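Long-range contacts in o-succinylbenzoate synthase (Synechococcus elongatus, PDB 2OZT), which catalyses the dehydration of 2-succinyl-6-hydroxy-2,4-cyclohexadiene-1-carboxylate to 2-succinylbenzoate, a step of phylloquinone biosynthesis, with the help of a divalent metal ion: residues Arg8-Leu14 with Arg26-Tyr32; Gly43-Ile47 with Glu275-Ala279; Ile31-Leu35 with Glu316-Leu322; Glu56-Asp61 with Ala83-Ala87. All coordinates share one frame; numbering follows the deposited sequence.

Interaction 1 (Arg8-Leu14 with Arg26-Tyr32)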
# COMPACT_ATOMS: atom_id res chain seq x y z
N ARG A 8 9.95 -10.83 -17.39
CA ARG A 8 9.23 -12.10 -17.28
C ARG A 8 7.95 -11.88 -16.52
O ARG A 8 7.98 -11.22 -15.48
CB ARG A 8 10.05 -13.15 -16.53
CG ARG A 8 11.29 -13.56 -17.36
CD ARG A 8 12.24 -14.55 -16.65
NE ARG A 8 13.36 -14.96 -17.53
CZ ARG A 8 14.33 -15.84 -17.20
NH1 ARG A 8 14.33 -16.44 -16.02
NH2 ARG A 8 15.29 -16.13 -18.08
N ILE A 9 6.87 -12.47 -17.01
CA ILE A 9 5.61 -12.52 -16.25
C ILE A 9 5.74 -13.50 -15.11
O ILE A 9 6.47 -14.49 -15.21
CB ILE A 9 4.44 -12.90 -17.15
CG1 ILE A 9 3.13 -12.41 -16.52
CG2 ILE A 9 4.41 -14.43 -17.40
CD1 ILE A 9 1.91 -12.50 -17.45
N TYR A 10 5.01 -13.22 -14.02
CA TYR A 10 4.82 -14.17 -12.92
C TYR A 10 3.36 -14.28 -12.59
O TYR A 10 2.63 -13.36 -12.83
CB TYR A 10 5.65 -13.78 -11.69
CG TYR A 10 5.14 -12.62 -10.84
CD1 TYR A 10 4.09 -12.79 -9.95
CD2 TYR A 10 5.74 -11.36 -10.93
CE1 TYR A 10 3.66 -11.76 -9.13
CE2 TYR A 10 5.32 -10.31 -10.10
CZ TYR A 10 4.27 -10.51 -9.21
OH TYR A 10 3.86 -9.48 -8.38
N GLU A 11 2.92 -15.45 -12.10
CA GLU A 11 1.54 -15.62 -11.60
C GLU A 11 1.66 -16.54 -10.39
O GLU A 11 1.83 -17.75 -10.56
CB GLU A 11 0.61 -16.19 -12.69
CG GLU A 11 -0.84 -16.51 -12.24
CD GLU A 11 -1.89 -16.29 -13.35
OE1 GLU A 11 -2.11 -17.16 -14.24
OE2 GLU A 11 -2.54 -15.23 -13.32
N GLU A 12 1.59 -15.96 -9.19
CA GLU A 12 1.93 -16.62 -7.93
C GLU A 12 0.68 -16.87 -7.07
O GLU A 12 -0.03 -15.94 -6.70
CB GLU A 12 2.96 -15.78 -7.17
CG GLU A 12 3.50 -16.40 -5.92
CD GLU A 12 4.43 -15.49 -5.16
OE1 GLU A 12 5.20 -14.72 -5.81
OE2 GLU A 12 4.40 -15.57 -3.91
N PRO A 13 0.37 -18.14 -6.76
CA PRO A 13 -0.75 -18.36 -5.87
C PRO A 13 -0.59 -17.67 -4.50
O PRO A 13 0.51 -17.60 -3.94
CB PRO A 13 -0.74 -19.90 -5.69
CG PRO A 13 -0.13 -20.39 -7.01
CD PRO A 13 0.97 -19.40 -7.24
N LEU A 14 -1.70 -17.18 -3.96
CA LEU A 14 -1.66 -16.58 -2.62
C LEU A 14 -1.45 -17.72 -1.63
O LEU A 14 -1.77 -18.88 -1.96
CB LEU A 14 -2.94 -15.80 -2.33
CG LEU A 14 -3.20 -14.55 -3.20
CD1 LEU A 14 -4.47 -13.83 -2.78
CD2 LEU A 14 -2.00 -13.56 -3.07
N ARG A 26 -7.23 -15.41 -5.60
CA ARG A 26 -6.47 -16.67 -5.43
C ARG A 26 -4.99 -16.64 -5.86
O ARG A 26 -4.21 -17.54 -5.54
CB ARG A 26 -7.21 -17.82 -6.11
CG ARG A 26 -8.58 -18.05 -5.47
CD ARG A 26 -9.47 -19.01 -6.26
NE ARG A 26 -10.83 -18.99 -5.70
CZ ARG A 26 -11.17 -19.52 -4.53
NH1 ARG A 26 -10.26 -20.13 -3.76
NH2 ARG A 26 -12.43 -19.44 -4.12
N SER A 27 -4.60 -15.56 -6.53
CA SER A 27 -3.26 -15.46 -7.04
C SER A 27 -2.97 -13.99 -7.28
O SER A 27 -3.90 -13.17 -7.26
CB SER A 27 -3.13 -16.21 -8.37
OG SER A 27 -3.87 -15.55 -9.38
N ARG A 28 -1.69 -13.67 -7.44
CA ARG A 28 -1.24 -12.34 -7.90
C ARG A 28 -0.33 -12.54 -9.08
O ARG A 28 0.48 -13.46 -9.07
CB ARG A 28 -0.45 -11.59 -6.80
CG ARG A 28 -1.35 -10.87 -5.80
CD ARG A 28 -1.85 -9.62 -6.45
NE ARG A 28 -0.95 -8.45 -6.33
CZ ARG A 28 -0.81 -7.49 -7.25
NH1 ARG A 28 -0.08 -6.42 -6.95
NH2 ARG A 28 -1.36 -7.62 -8.46
N SER A 29 -0.43 -11.66 -10.07
CA SER A 29 0.43 -11.71 -11.27
C SER A 29 1.17 -10.38 -11.39
O SER A 29 0.74 -9.36 -10.83
CB SER A 29 -0.42 -11.94 -12.51
OG SER A 29 -1.02 -13.24 -12.43
N GLY A 30 2.26 -10.40 -12.15
CA GLY A 30 3.03 -9.15 -12.39
C GLY A 30 4.17 -9.45 -13.32
O GLY A 30 4.21 -10.51 -13.96
N ILE A 31 5.08 -8.48 -13.38
CA ILE A 31 6.27 -8.60 -14.23
C ILE A 31 7.48 -8.34 -13.40
O ILE A 31 7.51 -7.40 -12.57
CB ILE A 31 6.20 -7.53 -15.29
CG1 ILE A 31 5.13 -7.85 -16.35
CG2 ILE A 31 7.55 -7.36 -16.00
CD1 ILE A 31 4.76 -6.59 -17.16
N TYR A 32 8.50 -9.19 -13.59
CA TYR A 32 9.85 -8.87 -13.07
C TYR A 32 10.75 -8.38 -14.19
O TYR A 32 10.74 -8.92 -15.29
CB TYR A 32 10.51 -10.09 -12.45
CG TYR A 32 9.78 -10.63 -11.24
CD1 TYR A 32 9.37 -9.78 -10.22
CD2 TYR A 32 9.50 -11.98 -11.12
CE1 TYR A 32 8.70 -10.24 -9.14
CE2 TYR A 32 8.82 -12.48 -9.99
CZ TYR A 32 8.45 -11.59 -9.00
OH TYR A 32 7.77 -12.06 -7.88
O HOH W 1 6.71 -14.83 -7.88
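Tyr10 and Tyr32 stack across two antiparallel strands, the beta hairpin that begins the N-terminal domain of this enolase-superfamily enzyme. The stack is offset. The ring centroids lie 4.4 Å apart and the planes are turned by 20°. CD2 of Tyr10 sits over one face of the Tyr32 ring, near its rim, 3.3 Å from Tyr32 CZ. The other face of Tyr10 lies on the backbone of Gly30. Gly30 CA makes a CH-pi contact there, 3.8 Å from the ring centroid, and Gly30 N lies over the ring centre. The ring leans across the neighbouring strand because CG of Tyr10 falls between its own backbone N and carbonyl carbon (chi1 76°). Gly30, with no side chain, lets the ring lie directly on its backbone. Tyr10 OH reaches beyond the hairpin to Glu46 and Arg304. With an alanine here, the Tyr32 ring is likely to lose its stacking mate and Glu46 the phenol it bonds to.

Paired backbone bonds join Arg8 with Tyr32, Tyr10 with Gly30 and Glu12 with Arg28. The bond from Glu12 N to Arg28 O is 2.7 Å long. Arg28, on the same face as Tyr10, has a chain bent at chi2 and chi3, and its guanidinium is held by the carbonyls of Ala48, Pro49, Ala273 and Leu274. On the opposite face of the sheet, Ile9 and Ile31 pack on helix 58-67. Glu12 is in a salt bridge with Arg304. A water links the same carboxylate to the second tyrosine, 2.6 Å from Glu12 OE1 and 3.0 Å from Tyr32 OH.

Interaction 2 (Gly43-Ile47 with Glu275-Ala279)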
# COMPACT_ATOMS: atom_id res chain seq x y z
N GLY A 43 20.39 -5.16 -12.07
CA GLY A 43 19.37 -4.55 -11.19
C GLY A 43 18.06 -5.25 -11.50
O GLY A 43 17.91 -5.91 -12.53
N TYR A 44 17.11 -5.10 -10.56
CA TYR A 44 15.79 -5.78 -10.70
C TYR A 44 14.66 -4.86 -10.28
O TYR A 44 14.85 -4.04 -9.40
CB TYR A 44 15.70 -7.05 -9.85
CG TYR A 44 16.68 -8.14 -10.19
CD1 TYR A 44 16.33 -9.22 -11.00
CD2 TYR A 44 17.98 -8.08 -9.68
CE1 TYR A 44 17.29 -10.22 -11.28
CE2 TYR A 44 18.90 -9.05 -9.94
CZ TYR A 44 18.56 -10.10 -10.73
OH TYR A 44 19.57 -11.03 -10.95
N GLY A 45 13.49 -5.05 -10.90
CA GLY A 45 12.31 -4.25 -10.52
C GLY A 45 11.10 -5.14 -10.72
O GLY A 45 11.15 -6.22 -11.33
N GLU A 46 9.99 -4.65 -10.17
CA GLU A 46 8.72 -5.39 -10.25
C GLU A 46 7.59 -4.44 -10.59
O GLU A 46 7.44 -3.38 -9.97
CB GLU A 46 8.47 -6.08 -8.92
CG GLU A 46 7.10 -6.78 -8.84
CD GLU A 46 6.91 -7.58 -7.54
OE1 GLU A 46 7.85 -7.74 -6.71
OE2 GLU A 46 5.72 -8.03 -7.34
N ILE A 47 6.77 -4.86 -11.56
CA ILE A 47 5.55 -4.13 -11.99
C ILE A 47 4.35 -5.01 -11.67
O ILE A 47 4.16 -6.08 -12.27
CB ILE A 47 5.57 -3.92 -13.52
CG1 ILE A 47 6.86 -3.16 -13.92
CG2 ILE A 47 4.35 -3.22 -14.05
CD1 ILE A 47 7.08 -3.06 -15.44
N GLU A 275 2.43 -7.20 -3.28
CA GLU A 275 3.50 -7.30 -4.27
C GLU A 275 4.54 -8.32 -3.78
O GLU A 275 4.50 -8.78 -2.65
CB GLU A 275 4.14 -5.92 -4.54
CG GLU A 275 4.82 -5.29 -3.34
CD GLU A 275 3.86 -4.81 -2.26
OE1 GLU A 275 3.70 -5.53 -1.25
OE2 GLU A 275 3.31 -3.70 -2.41
N GLY A 276 5.51 -8.65 -4.64
CA GLY A 276 6.49 -9.67 -4.26
C GLY A 276 7.73 -9.05 -3.63
O GLY A 276 7.77 -7.83 -3.35
N ALA A 277 8.73 -9.91 -3.38
CA ALA A 277 9.92 -9.50 -2.65
C ALA A 277 10.77 -8.45 -3.37
O ALA A 277 11.42 -7.62 -2.71
CB ALA A 277 10.77 -10.73 -2.36
N ILE A 278 10.77 -8.46 -4.69
CA ILE A 278 11.56 -7.45 -5.41
C ILE A 278 10.98 -6.05 -5.13
O ILE A 278 11.67 -5.16 -4.68
CB ILE A 278 11.66 -7.76 -6.90
CG1 ILE A 278 12.56 -9.00 -7.04
CG2 ILE A 278 12.20 -6.56 -7.67
CD1 ILE A 278 12.64 -9.54 -8.52
N ALA A 279 9.66 -5.91 -5.30
CA ALA A 279 9.01 -4.62 -5.03
C ALA A 279 9.09 -4.26 -3.56
O ALA A 279 9.35 -3.12 -3.23
CB ALA A 279 7.52 -4.72 -5.44
O HOH W 2 9.34 -10.30 -6.12
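Glu46 OE1 is gripped by Ala279 N, at 2.9 Å, and by a water that donates to it at 3.0 Å. The same water accepts from Ile278 N at 2.7 Å. The amide of Ala279 comes from above the carboxylate plane, 37° out of it. Glu46 OE2 takes the amide of Gly276 on its syn side, at 2.8 Å, and also bonds to Tyr10 OH. The carboxylate therefore bridges Gly276, the N-cap residue of helix 277-290, and the first turn. Helix-start amides would be expected to favour its negative charge. The side chain gets there by running straight out of the strand: CG lies opposite the backbone N (chi1 175°) and the chain stays extended beyond it. Ala279 CB lies close beside the carboxylate, 3.3 Å from Glu46 OE1.

Ile278 supplies the apolar half. Its CG2 lies on the backbone of Gly45, 3.5 Å from Gly45 C, and both CG2 and CD1 approach Tyr44 CB. The contact joins the N-terminal domain sheet to the barrel domain. Strand 42-47 is at the sheet's edge beside strand 23-36, helix 277-290 begins against it, and helix 312-320 covers both Tyr44 and Ile278.

Interaction 3 (Ile31-Leu35 with Glu316-Leu322); sequences IYLRL and ERLWERL
Arg34 lies across one face of the Trp319 indole, and this is the tight part of the contact. Its CD stands over the five-membered ring, 3.5 Å from the centroid and 13° off the ring normal, a CH-pi contact. Its CB covers the six-membered ring, 3.7 Å from Trp319 CH2. The arginine chain is fully extended from CG to NE, with CG opposite the backbone N (chi1 -179°), an extended course that spans the indole and carries the guanidinium past it. The charge itself is far from the ring, and any cation-pi attraction is weak.

Trp319 is buried. It points its edge at the strand, with CZ3 3.4 Å from Tyr32 O, and the same atom touches Tyr32 CB. This places helix 312-320 against the sheet of the N-terminal domain. In the enolase superfamily the chain typically returns to this capping domain after the barrel, and helix 312-320, near the C-terminus, is consistent with that return. The axes of the short strand and helix segments come no closer than 10.2 Å, and side chains bridge the interval.

The solvent side begins at the guanidinium. Arg34 grips Glu316 side-on, NE to OE1 at 3.1 Å and NH2 to OE2 at 3.0 Å. The bonds lie in the guanidinium plane, but the carboxylate is turned 25° from it. Both residues are partly exposed. Glu316 OE1 also bonds to Tyr44 OH, and Arg34 NH1 pairs with Glu36. At the far end the contact is looser. Exposed Leu322 only brushes the edge of the Tyr32 ring, with its CD1 4.0 Å from Tyr32 CD2.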
# COMPACT_ATOMS: atom_id res chain seq x y z
N ILE A 31 5.08 -8.48 -13.38
CA ILE A 31 6.27 -8.60 -14.23
C ILE A 31 7.48 -8.34 -13.40
O ILE A 31 7.51 -7.40 -12.57
CB ILE A 31 6.20 -7.53 -15.29
CG1 ILE A 31 5.13 -7.85 -16.35
CG2 ILE A 31 7.55 -7.36 -16.00
CD1 ILE A 31 4.76 -6.59 -17.16
N TYR A 32 8.50 -9.19 -13.59
CA TYR A 32 9.85 -8.87 -13.07
C TYR A 32 10.75 -8.38 -14.19
O TYR A 32 10.74 -8.92 -15.29
CB TYR A 32 10.51 -10.09 -12.45
CG TYR A 32 9.78 -10.63 -11.24
CD1 TYR A 32 9.37 -9.78 -10.22
CD2 TYR A 32 9.50 -11.98 -11.12
CE1 TYR A 32 8.70 -10.24 -9.14
CE2 TYR A 32 8.82 -12.48 -9.99
CZ TYR A 32 8.45 -11.59 -9.00
OH TYR A 32 7.77 -12.06 -7.88
N LEU A 33 11.53 -7.34 -13.87
CA LEU A 33 12.50 -6.75 -14.79
C LEU A 33 13.89 -7.09 -14.30
O LEU A 33 14.16 -7.01 -13.11
CB LEU A 33 12.44 -5.23 -14.77
CG LEU A 33 11.08 -4.64 -15.16
CD1 LEU A 33 11.07 -3.13 -14.94
CD2 LEU A 33 10.67 -4.95 -16.57
N ARG A 34 14.76 -7.45 -15.25
CA ARG A 34 16.20 -7.66 -14.95
C ARG A 34 17.04 -6.82 -15.90
O ARG A 34 16.93 -7.00 -17.10
CB ARG A 34 16.53 -9.13 -15.09
CG ARG A 34 18.03 -9.45 -14.77
CD ARG A 34 18.32 -10.91 -15.01
NE ARG A 34 19.68 -11.36 -14.61
CZ ARG A 34 20.77 -11.22 -15.36
NH1 ARG A 34 20.75 -10.59 -16.53
NH2 ARG A 34 21.93 -11.68 -14.88
N LEU A 35 17.89 -5.94 -15.32
CA LEU A 35 18.67 -4.96 -16.07
C LEU A 35 20.14 -5.35 -15.90
O LEU A 35 20.51 -5.80 -14.85
CB LEU A 35 18.44 -3.56 -15.48
CG LEU A 35 17.29 -2.76 -16.09
CD1 LEU A 35 15.94 -3.51 -15.96
CD2 LEU A 35 17.21 -1.37 -15.46
N GLU A 316 18.85 -13.40 -8.09
CA GLU A 316 19.13 -14.28 -9.23
C GLU A 316 18.35 -15.59 -9.15
O GLU A 316 17.84 -16.05 -10.17
CB GLU A 316 20.63 -14.53 -9.39
CG GLU A 316 21.39 -13.33 -10.00
CD GLU A 316 21.26 -13.17 -11.54
OE1 GLU A 316 20.12 -13.17 -12.12
OE2 GLU A 316 22.32 -13.02 -12.19
N ARG A 317 18.23 -16.17 -7.95
CA ARG A 317 17.40 -17.38 -7.74
C ARG A 317 15.94 -17.13 -8.12
O ARG A 317 15.31 -17.97 -8.77
CB ARG A 317 17.46 -17.87 -6.29
CG ARG A 317 18.75 -18.59 -5.87
CD ARG A 317 18.61 -19.23 -4.48
NE ARG A 317 19.48 -18.62 -3.46
CZ ARG A 317 19.07 -17.86 -2.45
NH1 ARG A 317 19.97 -17.36 -1.61
NH2 ARG A 317 17.78 -17.58 -2.26
N LEU A 318 15.41 -15.98 -7.70
CA LEU A 318 14.01 -15.66 -7.94
C LEU A 318 13.81 -15.57 -9.44
O LEU A 318 12.88 -16.18 -9.99
CB LEU A 318 13.66 -14.32 -7.26
CG LEU A 318 12.20 -13.93 -7.05
CD1 LEU A 318 11.41 -15.01 -6.28
CD2 LEU A 318 12.16 -12.66 -6.25
N TRP A 319 14.71 -14.86 -10.11
CA TRP A 319 14.64 -14.69 -11.56
C TRP A 319 14.74 -16.03 -12.30
O TRP A 319 13.95 -16.30 -13.21
CB TRP A 319 15.75 -13.72 -12.02
CG TRP A 319 15.82 -13.53 -13.51
CD1 TRP A 319 16.72 -14.13 -14.37
CD2 TRP A 319 15.01 -12.69 -14.31
NE1 TRP A 319 16.47 -13.73 -15.66
CE2 TRP A 319 15.43 -12.84 -15.65
CE3 TRP A 319 13.92 -11.82 -14.03
CZ2 TRP A 319 14.84 -12.15 -16.71
CZ3 TRP A 319 13.35 -11.14 -15.09
CH2 TRP A 319 13.82 -11.29 -16.41
N GLU A 320 15.71 -16.85 -11.91
CA GLU A 320 15.96 -18.12 -12.63
C GLU A 320 14.85 -19.14 -12.41
O GLU A 320 14.58 -19.97 -13.29
CB GLU A 320 17.34 -18.66 -12.25
CG GLU A 320 18.44 -17.86 -12.92
CD GLU A 320 19.84 -18.17 -12.44
OE1 GLU A 320 20.00 -18.96 -11.48
OE2 GLU A 320 20.79 -17.61 -13.02
N ARG A 321 14.20 -19.06 -11.26
CA ARG A 321 13.08 -19.92 -10.90
C ARG A 321 11.95 -19.81 -11.92
O ARG A 321 11.09 -20.69 -11.98
CB ARG A 321 12.57 -19.53 -9.51
CG ARG A 321 11.95 -20.63 -8.69
CD ARG A 321 12.14 -20.34 -7.17
NE ARG A 321 11.50 -19.10 -6.73
CZ ARG A 321 10.24 -19.02 -6.30
NH1 ARG A 321 9.47 -20.10 -6.23
NH2 ARG A 321 9.74 -17.84 -5.92
N LEU A 322 11.97 -18.74 -12.72
CA LEU A 322 10.95 -18.50 -13.75
C LEU A 322 11.27 -19.20 -15.07
O LEU A 322 12.38 -19.73 -15.26
CB LEU A 322 10.69 -16.99 -13.96
CG LEU A 322 9.72 -16.34 -12.96
CD1 LEU A 322 10.40 -15.84 -11.72
CD2 LEU A 322 8.97 -15.19 -13.58

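Interaction 4 (Glu56-Asp61 with Ala83-Ala87)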
# COMPACT_ATOMS: atom_id res chain seq x y z
N GLU A 56 -4.79 1.03 -14.49
CA GLU A 56 -3.67 0.32 -15.11
C GLU A 56 -3.93 -1.19 -15.05
O GLU A 56 -4.38 -1.74 -14.01
CB GLU A 56 -2.38 0.64 -14.34
CG GLU A 56 -1.16 -0.09 -14.85
CD GLU A 56 0.11 0.42 -14.14
OE1 GLU A 56 -0.04 0.90 -12.99
OE2 GLU A 56 1.23 0.29 -14.71
N THR A 57 -3.67 -1.86 -16.17
CA THR A 57 -3.79 -3.32 -16.23
C THR A 57 -2.45 -3.95 -16.55
O THR A 57 -1.61 -3.36 -17.19
CB THR A 57 -4.79 -3.78 -17.32
OG1 THR A 57 -4.29 -3.40 -18.62
CG2 THR A 57 -6.20 -3.16 -17.06
N LEU A 58 -2.26 -5.18 -16.08
CA LEU A 58 -1.04 -5.89 -16.38
C LEU A 58 -0.91 -6.02 -17.89
O LEU A 58 0.20 -5.92 -18.45
CB LEU A 58 -1.04 -7.25 -15.72
CG LEU A 58 0.26 -8.03 -15.90
CD1 LEU A 58 1.45 -7.26 -15.31
CD2 LEU A 58 0.16 -9.42 -15.29
N ASN A 59 -2.00 -6.26 -18.60
CA ASN A 59 -1.88 -6.35 -20.08
C ASN A 59 -1.32 -5.10 -20.71
O ASN A 59 -0.51 -5.17 -21.67
CB ASN A 59 -3.23 -6.69 -20.70
CG ASN A 59 -3.63 -8.13 -20.45
OD1 ASN A 59 -2.87 -8.94 -19.93
ND2 ASN A 59 -4.89 -8.45 -20.79
N ALA A 60 -1.68 -3.95 -20.19
CA ALA A 60 -1.15 -2.70 -20.72
C ALA A 60 0.35 -2.55 -20.38
O ALA A 60 1.14 -2.02 -21.19
CB ALA A 60 -1.95 -1.51 -20.14
N ASP A 61 0.78 -3.01 -19.21
CA ASP A 61 2.19 -2.98 -18.82
C ASP A 61 3.00 -3.92 -19.73
O ASP A 61 4.16 -3.63 -20.11
CB ASP A 61 2.35 -3.42 -17.38
CG ASP A 61 1.76 -2.43 -16.39
OD1 ASP A 61 1.79 -1.20 -16.65
OD2 ASP A 61 1.32 -2.89 -15.32
N ALA A 83 -0.12 7.04 -17.32
CA ALA A 83 -1.27 6.16 -17.07
C ALA A 83 -0.83 4.75 -16.63
O ALA A 83 -1.67 3.92 -16.31
CB ALA A 83 -2.15 6.07 -18.31
N LEU A 84 0.47 4.49 -16.62
CA LEU A 84 0.99 3.18 -16.17
C LEU A 84 1.93 3.37 -14.95
O LEU A 84 3.16 3.14 -15.04
CB LEU A 84 1.76 2.50 -17.29
CG LEU A 84 0.98 2.27 -18.60
CD1 LEU A 84 1.93 1.70 -19.70
CD2 LEU A 84 -0.24 1.38 -18.37
N PRO A 85 1.39 3.81 -13.82
CA PRO A 85 2.26 4.13 -12.68
C PRO A 85 3.00 2.95 -12.08
O PRO A 85 4.14 3.12 -11.62
CB PRO A 85 1.31 4.74 -11.65
CG PRO A 85 -0.06 4.24 -12.04
CD PRO A 85 -0.03 4.11 -13.56
N ALA A 86 2.41 1.75 -12.07
CA ALA A 86 3.19 0.58 -11.61
C ALA A 86 4.41 0.31 -12.52
O ALA A 86 5.46 -0.09 -12.02
CB ALA A 86 2.27 -0.67 -11.45
N ALA A 87 4.21 0.50 -13.83
CA ALA A 87 5.37 0.38 -14.74
C ALA A 87 6.42 1.44 -14.45
O ALA A 87 7.62 1.11 -14.45
CB ALA A 87 4.89 0.47 -16.19
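Glu56 and Leu84 bring their backbones to 5.6 Å, CA to CA, just before two helices, 58-67 and 85-97, and Asp61 and Ala87 stand 6.2 Å apart, CA to CA, further along, inside the helices. The Glu56 side chain leaves the backbone with CG opposite N (chi1 178°) and continues straight, which pushes the carboxylate into the start of helix 85-97. Each of its oxygens takes one amide. Ala86 N bonds to Glu56 OE1 at 2.8 Å, and Ala87 N bonds to Glu56 OE2 at 3.1 Å. Both oxygens use their syn lone pairs. Pro85 has no amide hydrogen to offer, and its CD rests beside Glu56 OE1, at 3.3 Å.

Asp61 comes up to the same carboxylate. Its OD1 is 2.5 Å from Glu56 OE2, close enough that one of the two acids probably holds a proton. The CB of Ala87 lies next to this oxygen, 3.6 Å from Asp61 OD1. Leu84 closes the side nearer Ala60, with its CD2 3.8 Å from Ala60 CB. Replacing Glu56 by an alanine is likely to leave the amides of Ala86 and Ala87 without these acceptors and Asp61 without its acidic neighbour.

Thr57 starts helix 58-67 by its own means, its OG1 accepting from Ala60 N as an N-cap. Pro49, from the loop after strand 42-47, packs on Glu56, Asp61 and Ala86. Paired helix starts beside the antiparallel sheet belong here to the alpha+beta capping domain, the N-terminal part of the enolase-superfamily fold.

How the interactions relate
Interaction 2 is the most buried of the four. The others reach solvent on at least one side. Interactions 1 and 3 share Ile31 and Tyr32 on strand 23-36, and interaction 2 uses the next strand of the same sheet. Interaction 1 is mostly backbone pairing and ring stacking. Interaction 3 joins a buried indole to a salt bridge at the surface. Interactions 2 and 4 use the same chemistry in different places: a glutamate receives amides at a helix start, once between domains and once inside the N-terminal domain. A tyrosine hydroxyl of interaction 1 ends on the glutamate of interaction 2. Leu58 packs on Ser29, Gly30 and Ile31 and connects interaction 4 to the sheet.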